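Local coordinates for OLD nuclease (Thermus scotoductus, PDB 6P74), which degrades linear or supercoiled double-stranded DNA in the 5'-to-3' direction using divalent metal ions and has DNA-stimulated ATPase activity, at residues F76-Q82 with D128-A133; M1-V7 with E71-D77; D431-W435 with P477-A481; A384-F389 with F515-I519. All coordinates share one frame; numbering follows the deposited sequence.

How the interactions relate
Interactions 1 and 2 belong to the N-terminal part of the ATPase domain and share Phe76 and Asp77, their centres lying 12 Å apart; strand 70-76, paired in interaction 2, turns a corner into strand 79-82 of interaction 1. Interactions 3 and 4 lie in the Toprim domain, on the other side of the chain's centre, and the centres of interactions 1 and 3 are 59 Å apart. Interaction 3 carries the samarium ion and part of the inferred nuclease metal site. Interaction 4 is the hydrophobic packing behind it: the two touch through Leu479, whose CD2 is 3.7 Å from Ala384 CB, and the Phe515 side chain is about 9 Å from the samarium.

Interaction 1: residues F76-Q82 with D128-A133; sequences FDPPYTQ and DMRNHA
The backbone N of His132, whose ring meets Phe76 and Tyr80 across the contact, is shared by two helix carbonyls: Asp128 O accepts from it at 3.0 Å and Met129 O, weakly, at 3.3 Å. These bonds hold the His132 backbone in the last turn, from which the imidazole reaches residues 76-82. Tyr80 CD1 lies over one face of that imidazole, 3.2 Å from His132 CG. The two rings are inclined by 55°, so the pair is neither stacked nor edge-to-face. Phe76 meets the same imidazole differently: the edge of His132 points at the Phe76 face in an offset edge-to-face pair, with the ring centroids 5.3 Å apart and the planes at 70°. Tyr80 has CG anti to its backbone N (chi1 -173°), which lays the phenol against the helix, where Met129 CA sits over its face in a CH-pi contact, 3.9 Å from the Tyr80 centroid. The phenol OH ends 3.3 Å from Asp128 CB. Farther along, Met129 CE lies 3.7 Å from Gln82 CB, the methionine chain roughly perpendicular to that of the glutamine. A corner at Asp77 and Pro78, with a cis peptide before Pro78, lets Phe76 and Tyr80 converge on one histidine. Strand 79-82 and helix 128-132 run nearly antiparallel, joined by an aromatic cluster of Phe76, Tyr80 and His132 in the N-terminal region of the ATPase domain.

Interaction 2: residues M1-V7 with E71-D77; sequences MLKRLQV and EITVHFD
Gln6 and His75 both carry CG anti to the carbonyl carbon (chi1 -69° and -55°), and with the Gln6 chain extended beyond CG its amide oxygen arrives at the imidazole edge. There His75 NE2 donates to Gln6 OE1 at 2.7 Å; the oxygen lies close to the ring plane, while the donor stands above the amide plane and not on a lone pair. Arg4 runs alongside His75: its CD is 4.1 Å from the His75 centroid, over the face, and the guanidinium lies 8° from parallel to the ring. The far end of Arg4 is committed elsewhere, its NH2 forming a salt bridge with Asp17. The backbones pair antiparallel with one classic beta bulge, in which Lys3 and Arg4 both face His75: Lys3 N donates to His75 O at 2.7 Å and His75 N to Arg4 O at 3.0 Å. Beyond it the register is regular, Gln6 N reaching Thr73 O at 2.8 Å. At the chain start, the Met1 N donates to Asp77 O at 2.8 Å. Leu2, Leu5 and Val7 share the opposite face with Ile72, Val74 and Phe76, and Leu5 CD1 touches Ile72 CG2 at 3.7 Å. Helix 34-45, which starts within the inferred ATP-binding residues, packs against this apolar face through Ile37, Val44 and Leu45, while strands 13-19 and 85-97 continue the sheet on either side of the pair.

Interaction 3: residues D431-W435 with P477-A481; sequences DEDVW and PSLEA. With SM (samarium (III) ion), chain O.
Asp431 and Glu480 meet at the samarium ion: Asp431 OD2 binds it at 2.4 Å, and Glu480 chelates it with OE1 at 2.7 Å and OE2 at 2.6 Å. A water 2.6 Å from the samarium is hydrogen-bonded to Asp433 OD1 and reaches Glu480 OE1, with more acceptors around it than protons to give. The ion lies among residues inferred to bind two divalent cations, Asp431 and Asp433 for one, Ser478 and Glu480 for the other, consistent with samarium occupying part of the nuclease metal site. Leu479 N donates to Asp431 OD1 at 2.7 Å from above the carboxylate plane, a bond tying the metal-binding carboxylate to the start of helix 479-483. Asp433 N donates nearly straight to Pro477 O at 2.8 Å. Ser478 OG caps the helix by accepting from Ala481 N, and Pro477 CB sits over the Trp435 six-membered ring. Glu480 OE2 pairs with Arg487, the inferred catalytic arginine. Asp431 ends strand 426-431, segment 477-481 follows parallel strand 472-475, and helix 379-391 packs against Leu479.

Interaction 4: residues A384-F389 with F515-I519; sequences AALQLF and FVEAI
Helices 384-389 and 515-519 cross at -66° with their axes 10.2 Å apart, and the backbones come nearest where Leu388 CA lies 7.0 Å from Val516 CA and Phe389 CA lies 7.1 Å from Ile519 CA. Ile519 uses two branches there. Its CG2 sits almost exactly over the centre of the Phe389 ring, 3.9 Å from the Phe389 centroid and 4° off the normal, a CH-pi contact. Its CD1 reaches the base of the preceding side chain, 3.6 Å from Leu388 CB. Phe515 points its ring edge, not its face, into the other helix. With chi1 at -160°, CG lies opposite the backbone N and the ring stretches across the gap to Ala384 and Ala385. Phe515 CE2 is 3.9 Å from Ala384 CB, and Phe515 CZ is 4.0 Å from Ala385 CB; the small alanines let the ring edge approach the helix backbone. Strand 401-405 packs behind Ala385 and Phe389, and strand 426-431 touches Phe515. Every touching residue is buried and every side chain that meets is apolar, which implies that this contact rests on dispersion and hydrophobic burial rather than polar bonding.

Interaction 1: residues F76-Q82 with D128-A133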
loop_
_atom_site.group_PDB
_atom_site.type_symbol
_atom_site.label_atom_id
_atom_site.label_comp_id
_atom_site.label_asym_id
_atom_site.label_seq_id
_atom_site.Cartn_x
_atom_site.Cartn_y
_atom_site.Cartn_z
ATOM N N PHE A 76 -15.500 -19.276 9.888
ATOM C CA PHE A 76 -16.710 -18.530 10.181
ATOM C C PHE A 76 -17.817 -19.467 10.646
ATOM O O PHE A 76 -17.703 -20.691 10.594
ATOM C CB PHE A 76 -17.153 -17.721 8.967
ATOM C CG PHE A 76 -17.324 -18.550 7.735
ATOM C CD1 PHE A 76 -18.436 -19.357 7.578
ATOM C CD2 PHE A 76 -16.369 -18.533 6.737
ATOM C CE1 PHE A 76 -18.593 -20.126 6.451
ATOM C CE2 PHE A 76 -16.519 -19.292 5.615
ATOM C CZ PHE A 76 -17.637 -20.090 5.470
ATOM N N ASP A 77 -18.908 -18.853 11.101
ATOM C CA ASP A 77 -20.035 -19.524 11.715
ATOM C C ASP A 77 -21.236 -18.615 11.550
ATOM O O ASP A 77 -21.104 -17.407 11.774
ATOM C CB ASP A 77 -19.786 -19.803 13.194
ATOM C CG ASP A 77 -20.913 -20.565 13.822
ATOM O OD1 ASP A 77 -21.135 -21.719 13.404
ATOM O OD2 ASP A 77 -21.585 -20.008 14.712
ATOM N N PRO A 78 -22.405 -19.135 11.162
ATOM C CA PRO A 78 -22.694 -20.552 10.903
ATOM C C PRO A 78 -22.118 -21.061 9.595
ATOM O O PRO A 78 -21.719 -20.255 8.754
ATOM C CB PRO A 78 -24.214 -20.577 10.838
ATOM C CG PRO A 78 -24.541 -19.238 10.241
ATOM C CD PRO A 78 -23.572 -18.281 10.876
ATOM N N PRO A 79 -22.127 -22.382 9.402
ATOM C CA PRO A 79 -21.587 -22.946 8.160
ATOM C C PRO A 79 -22.399 -22.522 6.950
ATOM O O PRO A 79 -23.590 -22.199 7.039
ATOM C CB PRO A 79 -21.677 -24.460 8.387
ATOM C CG PRO A 79 -21.839 -24.615 9.888
ATOM C CD PRO A 79 -22.636 -23.429 10.301
ATOM N N TYR A 80 -21.732 -22.494 5.806
ATOM C CA TYR A 80 -22.420 -22.274 4.546
ATOM C C TYR A 80 -22.806 -23.631 3.957
ATOM O O TYR A 80 -21.946 -24.507 3.782
ATOM C CB TYR A 80 -21.546 -21.479 3.580
ATOM C CG TYR A 80 -22.289 -21.072 2.317
ATOM C CD1 TYR A 80 -23.068 -19.925 2.297
ATOM C CD2 TYR A 80 -22.221 -21.839 1.158
ATOM C CE1 TYR A 80 -23.745 -19.536 1.163
ATOM C CE2 TYR A 80 -22.904 -21.456 0.008
ATOM C CZ TYR A 80 -23.671 -20.305 0.020
ATOM O OH TYR A 80 -24.358 -19.893 -1.103
ATOM N N THR A 81 -24.093 -23.812 3.670
ATOM C CA THR A 81 -24.565 -25.056 3.070
ATOM C C THR A 81 -24.531 -24.937 1.550
ATOM O O THR A 81 -25.224 -24.089 0.975
ATOM C CB THR A 81 -25.983 -25.404 3.533
ATOM O OG1 THR A 81 -25.996 -25.613 4.946
ATOM C CG2 THR A 81 -26.492 -26.695 2.837
ATOM N N GLN A 82 -23.751 -25.800 0.897
ATOM C CA GLN A 82 -23.794 -25.950 -0.556
ATOM C C GLN A 82 -24.174 -27.387 -0.895
ATOM O O GLN A 82 -23.355 -28.299 -0.758
ATOM C CB GLN A 82 -22.461 -25.580 -1.201
ATOM C CG GLN A 82 -22.571 -25.535 -2.725
ATOM C CD GLN A 82 -22.033 -24.249 -3.288
ATOM O OE1 GLN A 82 -22.469 -23.151 -2.914
ATOM N NE2 GLN A 82 -21.053 -24.367 -4.168
ATOM N N ASP A 128 -21.614 -17.219 -4.623
ATOM C CA ASP A 128 -22.536 -17.162 -3.493
ATOM C C ASP A 128 -21.837 -17.563 -2.206
ATOM O O ASP A 128 -22.089 -16.985 -1.144
ATOM C CB ASP A 128 -23.737 -18.073 -3.746
ATOM C CG ASP A 128 -24.394 -17.819 -5.094
ATOM O OD1 ASP A 128 -25.157 -16.831 -5.219
ATOM O OD2 ASP A 128 -24.126 -18.603 -6.031
ATOM N N MET A 129 -20.951 -18.556 -2.289
ATOM C CA MET A 129 -20.274 -19.057 -1.110
ATOM C C MET A 129 -19.345 -18.002 -0.529
ATOM O O MET A 129 -19.351 -17.760 0.678
ATOM C CB MET A 129 -19.502 -20.327 -1.451
ATOM C CG MET A 129 -18.810 -20.970 -0.231
ATOM S SD MET A 129 -18.003 -22.534 -0.654
ATOM C CE MET A 129 -19.411 -23.604 -0.696
ATOM N N ARG A 130 -18.546 -17.351 -1.373
ATOM C CA ARG A 130 -17.639 -16.340 -0.854
ATOM C C ARG A 130 -18.393 -15.096 -0.390
ATOM O O ARG A 130 -18.057 -14.527 0.653
ATOM C CB ARG A 130 -16.585 -15.970 -1.894
ATOM C CG ARG A 130 -15.354 -15.300 -1.273
ATOM C CD ARG A 130 -14.440 -14.764 -2.350
ATOM N NE ARG A 130 -14.214 -13.337 -2.166
ATOM C CZ ARG A 130 -14.960 -12.391 -2.718
ATOM N NH1 ARG A 130 -15.978 -12.723 -3.501
ATOM N NH2 ARG A 130 -14.689 -11.121 -2.493
ATOM N N ASN A 131 -19.411 -14.656 -1.146
ATOM C CA ASN A 131 -20.173 -13.487 -0.719
ATOM C C ASN A 131 -20.889 -13.730 0.600
ATOM O O ASN A 131 -21.191 -12.771 1.323
ATOM C CB ASN A 131 -21.181 -13.078 -1.780
ATOM C CG ASN A 131 -20.519 -12.607 -3.067
ATOM O OD1 ASN A 131 -19.307 -12.381 -3.116
ATOM N ND2 ASN A 131 -21.322 -12.467 -4.127
ATOM N N HIS A 132 -21.165 -14.992 0.925
ATOM C CA HIS A 132 -21.670 -15.348 2.243
ATOM C C HIS A 132 -20.939 -14.582 3.338
ATOM O O HIS A 132 -21.565 -14.002 4.231
ATOM C CB HIS A 132 -21.512 -16.857 2.451
ATOM C CG HIS A 132 -21.852 -17.333 3.827
ATOM N ND1 HIS A 132 -23.102 -17.170 4.385
ATOM C CD2 HIS A 132 -21.110 -17.994 4.751
ATOM C CE1 HIS A 132 -23.111 -17.698 5.600
ATOM N NE2 HIS A 132 -21.918 -18.216 5.842
ATOM N N ALA A 133 -19.607 -14.571 3.275
ATOM C CA ALA A 133 -18.768 -14.109 4.372
ATOM C C ALA A 133 -18.051 -12.792 4.082
ATOM O O ALA A 133 -17.131 -12.432 4.825
ATOM C CB ALA A 133 -17.743 -15.187 4.732
#

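Interaction 2: residues M1-V7 with E71-D77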
loop_
_atom_site.group_PDB
_atom_site.type_symbol
_atom_site.label_atom_id
_atom_site.label_comp_id
_atom_site.label_asym_id
_atom_site.label_seq_id
_atom_site.Cartn_x
_atom_site.Cartn_y
_atom_site.Cartn_z
ATOM N N MET A 1 -20.560 -14.695 11.513
ATOM C CA MET A 1 -19.395 -13.908 11.890
ATOM C C MET A 1 -18.090 -14.676 11.735
ATOM O O MET A 1 -18.066 -15.912 11.816
ATOM C CB MET A 1 -19.520 -13.426 13.331
ATOM C CG MET A 1 -19.525 -14.527 14.332
ATOM S SD MET A 1 -18.967 -13.821 15.883
ATOM C CE MET A 1 -19.728 -14.996 17.002
ATOM N N LEU A 2 -17.007 -13.934 11.508
ATOM C CA LEU A 2 -15.692 -14.549 11.468
ATOM C C LEU A 2 -15.321 -15.057 12.856
ATOM O O LEU A 2 -15.658 -14.445 13.871
ATOM C CB LEU A 2 -14.655 -13.557 10.941
ATOM C CG LEU A 2 -15.166 -12.920 9.633
ATOM C CD1 LEU A 2 -14.168 -11.958 9.050
ATOM C CD2 LEU A 2 -15.560 -13.979 8.589
ATOM N N LYS A 3 -14.664 -16.216 12.896
ATOM C CA LYS A 3 -14.359 -16.904 14.134
ATOM C C LYS A 3 -12.875 -17.065 14.387
ATOM O O LYS A 3 -12.470 -17.225 15.541
ATOM C CB LYS A 3 -15.007 -18.297 14.131
ATOM C CG LYS A 3 -16.481 -18.300 14.490
ATOM C CD LYS A 3 -16.661 -17.858 15.945
ATOM C CE LYS A 3 -18.085 -18.065 16.409
ATOM N NZ LYS A 3 -18.199 -17.791 17.864
ATOM N N ARG A 4 -12.051 -17.019 13.351
ATOM C CA ARG A 4 -10.662 -17.378 13.546
ATOM C C ARG A 4 -9.948 -16.979 12.273
ATOM O O ARG A 4 -10.561 -16.964 11.200
ATOM C CB ARG A 4 -10.545 -18.861 13.905
ATOM C CG ARG A 4 -9.154 -19.406 13.963
ATOM C CD ARG A 4 -9.215 -20.857 14.386
ATOM N NE ARG A 4 -7.908 -21.514 14.338
ATOM C CZ ARG A 4 -7.732 -22.834 14.309
ATOM N NH1 ARG A 4 -8.783 -23.647 14.316
ATOM N NH2 ARG A 4 -6.508 -23.343 14.262
ATOM N N LEU A 5 -8.674 -16.616 12.410
ATOM C CA LEU A 5 -7.829 -16.242 11.286
ATOM C C LEU A 5 -6.497 -16.958 11.457
ATOM O O LEU A 5 -5.913 -16.925 12.544
ATOM C CB LEU A 5 -7.600 -14.734 11.179
ATOM C CG LEU A 5 -6.510 -14.301 10.194
ATOM C CD1 LEU A 5 -7.000 -14.460 8.781
ATOM C CD2 LEU A 5 -6.120 -12.874 10.451
ATOM N N GLN A 6 -6.015 -17.600 10.395
ATOM C CA GLN A 6 -4.674 -18.177 10.384
ATOM C C GLN A 6 -3.901 -17.593 9.216
ATOM O O GLN A 6 -4.418 -17.525 8.098
ATOM C CB GLN A 6 -4.703 -19.696 10.291
ATOM C CG GLN A 6 -5.225 -20.353 11.544
ATOM C CD GLN A 6 -5.720 -21.772 11.310
ATOM O OE1 GLN A 6 -6.672 -22.006 10.550
ATOM N NE2 GLN A 6 -5.076 -22.732 11.964
ATOM N N VAL A 7 -2.676 -17.149 9.479
ATOM C CA VAL A 7 -1.847 -16.550 8.449
ATOM C C VAL A 7 -0.459 -17.157 8.530
ATOM O O VAL A 7 0.138 -17.215 9.610
ATOM C CB VAL A 7 -1.786 -15.019 8.591
ATOM C CG1 VAL A 7 -0.990 -14.418 7.459
ATOM C CG2 VAL A 7 -3.183 -14.444 8.603
ATOM N N GLU A 71 -0.367 -18.550 3.114
ATOM C CA GLU A 71 -1.584 -19.270 3.491
ATOM C C GLU A 71 -2.418 -18.395 4.417
ATOM O O GLU A 71 -1.975 -18.071 5.519
ATOM C CB GLU A 71 -1.245 -20.581 4.200
ATOM C CG GLU A 71 -1.400 -21.834 3.401
ATOM C CD GLU A 71 -1.249 -23.062 4.280
ATOM O OE1 GLU A 71 -0.128 -23.611 4.371
ATOM O OE2 GLU A 71 -2.253 -23.458 4.907
ATOM N N ILE A 72 -3.630 -18.040 4.001
ATOM C CA ILE A 72 -4.559 -17.325 4.866
ATOM C C ILE A 72 -5.845 -18.136 4.972
ATOM O O ILE A 72 -6.513 -18.391 3.963
ATOM C CB ILE A 72 -4.843 -15.909 4.355
ATOM C CG1 ILE A 72 -3.533 -15.147 4.186
ATOM C CG2 ILE A 72 -5.728 -15.195 5.333
ATOM C CD1 ILE A 72 -3.640 -13.947 3.297
ATOM N N THR A 73 -6.201 -18.523 6.196
ATOM C CA THR A 73 -7.404 -19.306 6.454
ATOM C C THR A 73 -8.355 -18.489 7.322
ATOM O O THR A 73 -7.980 -18.057 8.416
ATOM C CB THR A 73 -7.051 -20.633 7.141
ATOM O OG1 THR A 73 -6.118 -21.366 6.340
ATOM C CG2 THR A 73 -8.296 -21.476 7.347
ATOM N N VAL A 74 -9.583 -18.279 6.850
ATOM C CA VAL A 74 -10.597 -17.577 7.631
ATOM C C VAL A 74 -11.722 -18.547 7.961
ATOM O O VAL A 74 -12.306 -19.158 7.061
ATOM C CB VAL A 74 -11.141 -16.350 6.893
ATOM C CG1 VAL A 74 -11.984 -15.533 7.838
ATOM C CG2 VAL A 74 -10.004 -15.526 6.344
ATOM N N HIS A 75 -12.025 -18.689 9.246
ATOM C CA HIS A 75 -13.100 -19.544 9.725
ATOM C C HIS A 75 -14.316 -18.708 10.096
ATOM O O HIS A 75 -14.193 -17.578 10.576
ATOM C CB HIS A 75 -12.672 -20.349 10.950
ATOM C CG HIS A 75 -11.438 -21.165 10.747
ATOM N ND1 HIS A 75 -11.446 -22.544 10.778
ATOM C CD2 HIS A 75 -10.150 -20.799 10.544
ATOM C CE1 HIS A 75 -10.216 -22.992 10.601
ATOM N NE2 HIS A 75 -9.410 -21.955 10.455
ATOM N N PHE A 76 -15.500 -19.276 9.888
ATOM C CA PHE A 76 -16.710 -18.530 10.181
ATOM C C PHE A 76 -17.817 -19.467 10.646
ATOM O O PHE A 76 -17.703 -20.691 10.594
ATOM C CB PHE A 76 -17.153 -17.721 8.967
ATOM C CG PHE A 76 -17.324 -18.550 7.735
ATOM C CD1 PHE A 76 -18.436 -19.357 7.578
ATOM C CD2 PHE A 76 -16.369 -18.533 6.737
ATOM C CE1 PHE A 76 -18.593 -20.126 6.451
ATOM C CE2 PHE A 76 -16.519 -19.292 5.615
ATOM C CZ PHE A 76 -17.637 -20.090 5.470
ATOM N N ASP A 77 -18.908 -18.853 11.101
ATOM C CA ASP A 77 -20.035 -19.524 11.715
ATOM C C ASP A 77 -21.236 -18.615 11.550
ATOM O O ASP A 77 -21.104 -17.407 11.774
ATOM C CB ASP A 77 -19.786 -19.803 13.194
ATOM C CG ASP A 77 -20.913 -20.565 13.822
ATOM O OD1 ASP A 77 -21.135 -21.719 13.404
ATOM O OD2 ASP A 77 -21.585 -20.008 14.712
#

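Interaction 3: residues D431-W435 with P477-A481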
loop_
_atom_site.group_PDB
_atom_site.type_symbol
_atom_site.label_atom_id
_atom_site.label_comp_id
_atom_site.label_asym_id
_atom_site.label_seq_id
_atom_site.Cartn_x
_atom_site.Cartn_y
_atom_site.Cartn_z
ATOM N N ASP A 431 -0.432 -0.623 49.228
ATOM C CA ASP A 431 -0.293 -0.585 50.681
ATOM C C ASP A 431 -0.685 -1.915 51.302
ATOM O O ASP A 431 -1.527 -2.647 50.778
ATOM C CB ASP A 431 -1.163 0.533 51.288
ATOM C CG ASP A 431 -0.626 1.944 50.982
ATOM O OD1 ASP A 431 0.538 2.036 50.564
ATOM O OD2 ASP A 431 -1.367 2.953 51.127
ATOM N N GLU A 432 -0.083 -2.218 52.453
ATOM C CA GLU A 432 -0.512 -3.393 53.200
ATOM C C GLU A 432 -1.884 -3.166 53.831
ATOM O O GLU A 432 -2.783 -4.004 53.699
ATOM C CB GLU A 432 0.524 -3.744 54.262
ATOM C CG GLU A 432 0.240 -5.035 55.046
ATOM C CD GLU A 432 1.127 -5.123 56.297
ATOM O OE1 GLU A 432 1.778 -4.108 56.612
ATOM O OE2 GLU A 432 1.174 -6.175 56.977
ATOM N N ASP A 433 -2.056 -2.046 54.542
ATOM C CA ASP A 433 -3.341 -1.678 55.151
ATOM C C ASP A 433 -3.770 -2.644 56.248
ATOM O O ASP A 433 -4.954 -2.935 56.407
ATOM C CB ASP A 433 -4.434 -1.553 54.100
ATOM C CG ASP A 433 -4.319 -0.263 53.329
ATOM O OD1 ASP A 433 -3.859 0.727 53.937
ATOM O OD2 ASP A 433 -4.686 -0.221 52.141
ATOM N N VAL A 434 -2.802 -3.116 57.021
ATOM C CA VAL A 434 -3.031 -3.932 58.202
ATOM C C VAL A 434 -2.515 -3.136 59.389
ATOM O O VAL A 434 -1.423 -2.569 59.328
ATOM C CB VAL A 434 -2.309 -5.282 58.074
ATOM C CG1 VAL A 434 -2.306 -6.073 59.409
ATOM C CG2 VAL A 434 -2.895 -6.046 56.881
ATOM N N TRP A 435 -3.305 -3.067 60.449
ATOM C CA TRP A 435 -2.990 -2.164 61.544
ATOM C C TRP A 435 -3.079 -2.902 62.866
ATOM O O TRP A 435 -3.947 -3.758 63.030
ATOM C CB TRP A 435 -3.959 -0.975 61.535
ATOM C CG TRP A 435 -3.928 -0.273 60.217
ATOM C CD1 TRP A 435 -4.784 -0.455 59.147
ATOM C CD2 TRP A 435 -2.962 0.692 59.798
ATOM N NE1 TRP A 435 -4.401 0.344 58.101
ATOM C CE2 TRP A 435 -3.288 1.061 58.474
ATOM C CE3 TRP A 435 -1.852 1.279 60.417
ATOM C CZ2 TRP A 435 -2.549 2.008 57.760
ATOM C CZ3 TRP A 435 -1.121 2.206 59.714
ATOM C CH2 TRP A 435 -1.465 2.559 58.392
ATOM N N PRO A 477 3.004 0.302 56.768
ATOM C CA PRO A 477 1.645 -0.206 56.596
ATOM C C PRO A 477 0.947 0.441 55.413
ATOM O O PRO A 477 0.010 -0.157 54.901
ATOM C CB PRO A 477 0.942 0.177 57.899
ATOM C CG PRO A 477 1.722 1.376 58.416
ATOM C CD PRO A 477 3.154 1.093 58.012
ATOM N N SER A 478 1.392 1.624 54.989
ATOM C CA SER A 478 0.752 2.327 53.878
ATOM C C SER A 478 1.643 3.473 53.437
ATOM O O SER A 478 2.470 3.958 54.210
ATOM C CB SER A 478 -0.613 2.890 54.276
ATOM O OG SER A 478 -0.434 3.870 55.294
ATOM N N LEU A 479 1.424 3.935 52.203
ATOM C CA LEU A 479 2.175 5.083 51.697
ATOM C C LEU A 479 1.894 6.323 52.526
ATOM O O LEU A 479 2.806 7.120 52.793
ATOM C CB LEU A 479 1.855 5.343 50.217
ATOM C CG LEU A 479 2.620 6.486 49.525
ATOM C CD1 LEU A 479 4.079 6.194 49.406
ATOM C CD2 LEU A 479 2.046 6.861 48.127
ATOM N N GLU A 480 0.639 6.507 52.951
ATOM C CA GLU A 480 0.326 7.636 53.821
ATOM C C GLU A 480 1.181 7.614 55.078
ATOM O O GLU A 480 1.684 8.653 55.514
ATOM C CB GLU A 480 -1.147 7.647 54.217
ATOM C CG GLU A 480 -2.113 7.837 53.089
ATOM C CD GLU A 480 -2.586 6.521 52.531
ATOM O OE1 GLU A 480 -1.781 5.557 52.584
ATOM O OE2 GLU A 480 -3.755 6.454 52.077
ATOM N N ALA A 481 1.346 6.439 55.685
ATOM C CA ALA A 481 2.160 6.375 56.891
ATOM C C ALA A 481 3.636 6.569 56.561
ATOM O O ALA A 481 4.355 7.254 57.299
ATOM C CB ALA A 481 1.925 5.053 57.625
HETATM SM SM SM O . -3.333 4.219 50.804
HETATM O O HOH W 1 -3.751 3.173 53.143
#

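Interaction 4: residues A384-F389 with F515-I519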
loop_
_atom_site.group_PDB
_atom_site.type_symbol
_atom_site.label_atom_id
_atom_site.label_comp_id
_atom_site.label_asym_id
_atom_site.label_seq_id
_atom_site.Cartn_x
_atom_site.Cartn_y
_atom_site.Cartn_z
ATOM N N ALA A 384 2.300 10.350 43.627
ATOM C CA ALA A 384 3.566 10.082 44.294
ATOM C C ALA A 384 4.524 9.338 43.372
ATOM O O ALA A 384 5.708 9.694 43.281
ATOM C CB ALA A 384 3.327 9.290 45.582
ATOM N N ALA A 385 4.024 8.323 42.657
ATOM C CA ALA A 385 4.844 7.632 41.669
ATOM C C ALA A 385 5.482 8.616 40.682
ATOM O O ALA A 385 6.711 8.632 40.502
ATOM C CB ALA A 385 4.000 6.579 40.942
ATOM N N LEU A 386 4.668 9.467 40.053
ATOM C CA LEU A 386 5.192 10.357 39.014
ATOM C C LEU A 386 6.185 11.364 39.576
ATOM O O LEU A 386 7.143 11.736 38.890
ATOM C CB LEU A 386 4.047 11.077 38.288
ATOM C CG LEU A 386 3.134 10.194 37.422
ATOM C CD1 LEU A 386 1.922 10.971 36.916
ATOM C CD2 LEU A 386 3.888 9.606 36.235
ATOM N N GLN A 387 5.991 11.814 40.812
ATOM C CA GLN A 387 6.991 12.685 41.408
ATOM C C GLN A 387 8.290 11.916 41.669
ATOM O O GLN A 387 9.385 12.457 41.477
ATOM C CB GLN A 387 6.437 13.316 42.690
ATOM C CG GLN A 387 7.464 14.073 43.500
ATOM C CD GLN A 387 8.002 15.283 42.746
ATOM O OE1 GLN A 387 7.286 15.886 41.945
ATOM N NE2 GLN A 387 9.270 15.632 42.987
ATOM N N LEU A 388 8.202 10.641 42.055
ATOM C CA LEU A 388 9.440 9.885 42.257
ATOM C C LEU A 388 10.140 9.617 40.933
ATOM O O LEU A 388 11.369 9.727 40.850
ATOM C CB LEU A 388 9.172 8.578 43.003
ATOM C CG LEU A 388 8.991 8.802 44.503
ATOM C CD1 LEU A 388 8.378 7.600 45.185
ATOM C CD2 LEU A 388 10.336 9.183 45.140
ATOM N N PHE A 389 9.381 9.270 39.887
ATOM C CA PHE A 389 9.973 9.195 38.555
ATOM C C PHE A 389 10.790 10.443 38.276
ATOM O O PHE A 389 11.940 10.371 37.827
ATOM C CB PHE A 389 8.898 9.049 37.480
ATOM C CG PHE A 389 8.480 7.628 37.190
ATOM C CD1 PHE A 389 9.157 6.871 36.255
ATOM C CD2 PHE A 389 7.372 7.071 37.817
ATOM C CE1 PHE A 389 8.752 5.580 35.961
ATOM C CE2 PHE A 389 6.953 5.780 37.523
ATOM C CZ PHE A 389 7.648 5.035 36.601
ATOM N N PHE A 515 8.293 1.443 47.705
ATOM C CA PHE A 515 7.711 2.294 46.676
ATOM C C PHE A 515 8.765 2.724 45.674
ATOM O O PHE A 515 8.547 2.630 44.466
ATOM C CB PHE A 515 7.036 3.519 47.300
ATOM C CG PHE A 515 6.024 4.169 46.400
ATOM C CD1 PHE A 515 4.807 3.562 46.151
ATOM C CD2 PHE A 515 6.276 5.379 45.816
ATOM C CE1 PHE A 515 3.865 4.150 45.312
ATOM C CE2 PHE A 515 5.335 5.972 44.984
ATOM C CZ PHE A 515 4.132 5.345 44.717
ATOM N N VAL A 516 9.923 3.199 46.145
ATOM C CA VAL A 516 10.889 3.644 45.151
ATOM C C VAL A 516 11.547 2.432 44.474
ATOM O O VAL A 516 11.853 2.482 43.277
ATOM C CB VAL A 516 11.903 4.673 45.742
ATOM C CG1 VAL A 516 11.531 5.119 47.131
ATOM C CG2 VAL A 516 13.342 4.237 45.646
ATOM N N GLU A 517 11.709 1.309 45.180
ATOM C CA GLU A 517 12.237 0.135 44.502
ATOM C C GLU A 517 11.272 -0.380 43.435
ATOM O O GLU A 517 11.719 -0.819 42.365
ATOM C CB GLU A 517 12.598 -0.952 45.517
ATOM C CG GLU A 517 14.108 -1.144 45.611
ATOM C CD GLU A 517 14.761 -1.206 44.228
ATOM O OE1 GLU A 517 15.720 -0.423 43.997
ATOM O OE2 GLU A 517 14.337 -2.046 43.384
ATOM N N ALA A 518 9.959 -0.311 43.678
ATOM C CA ALA A 518 9.010 -0.642 42.615
ATOM C C ALA A 518 9.279 0.187 41.363
ATOM O O ALA A 518 9.284 -0.343 40.236
ATOM C CB ALA A 518 7.575 -0.426 43.090
ATOM N N ILE A 519 9.518 1.495 41.542
ATOM C CA ILE A 519 9.745 2.379 40.397
ATOM C C ILE A 519 11.073 2.056 39.718
ATOM O O ILE A 519 11.171 2.061 38.481
ATOM C CB ILE A 519 9.650 3.852 40.833
ATOM C CG1 ILE A 519 8.187 4.201 41.115
ATOM C CG2 ILE A 519 10.158 4.782 39.723
ATOM C CD1 ILE A 519 7.998 5.276 42.114
#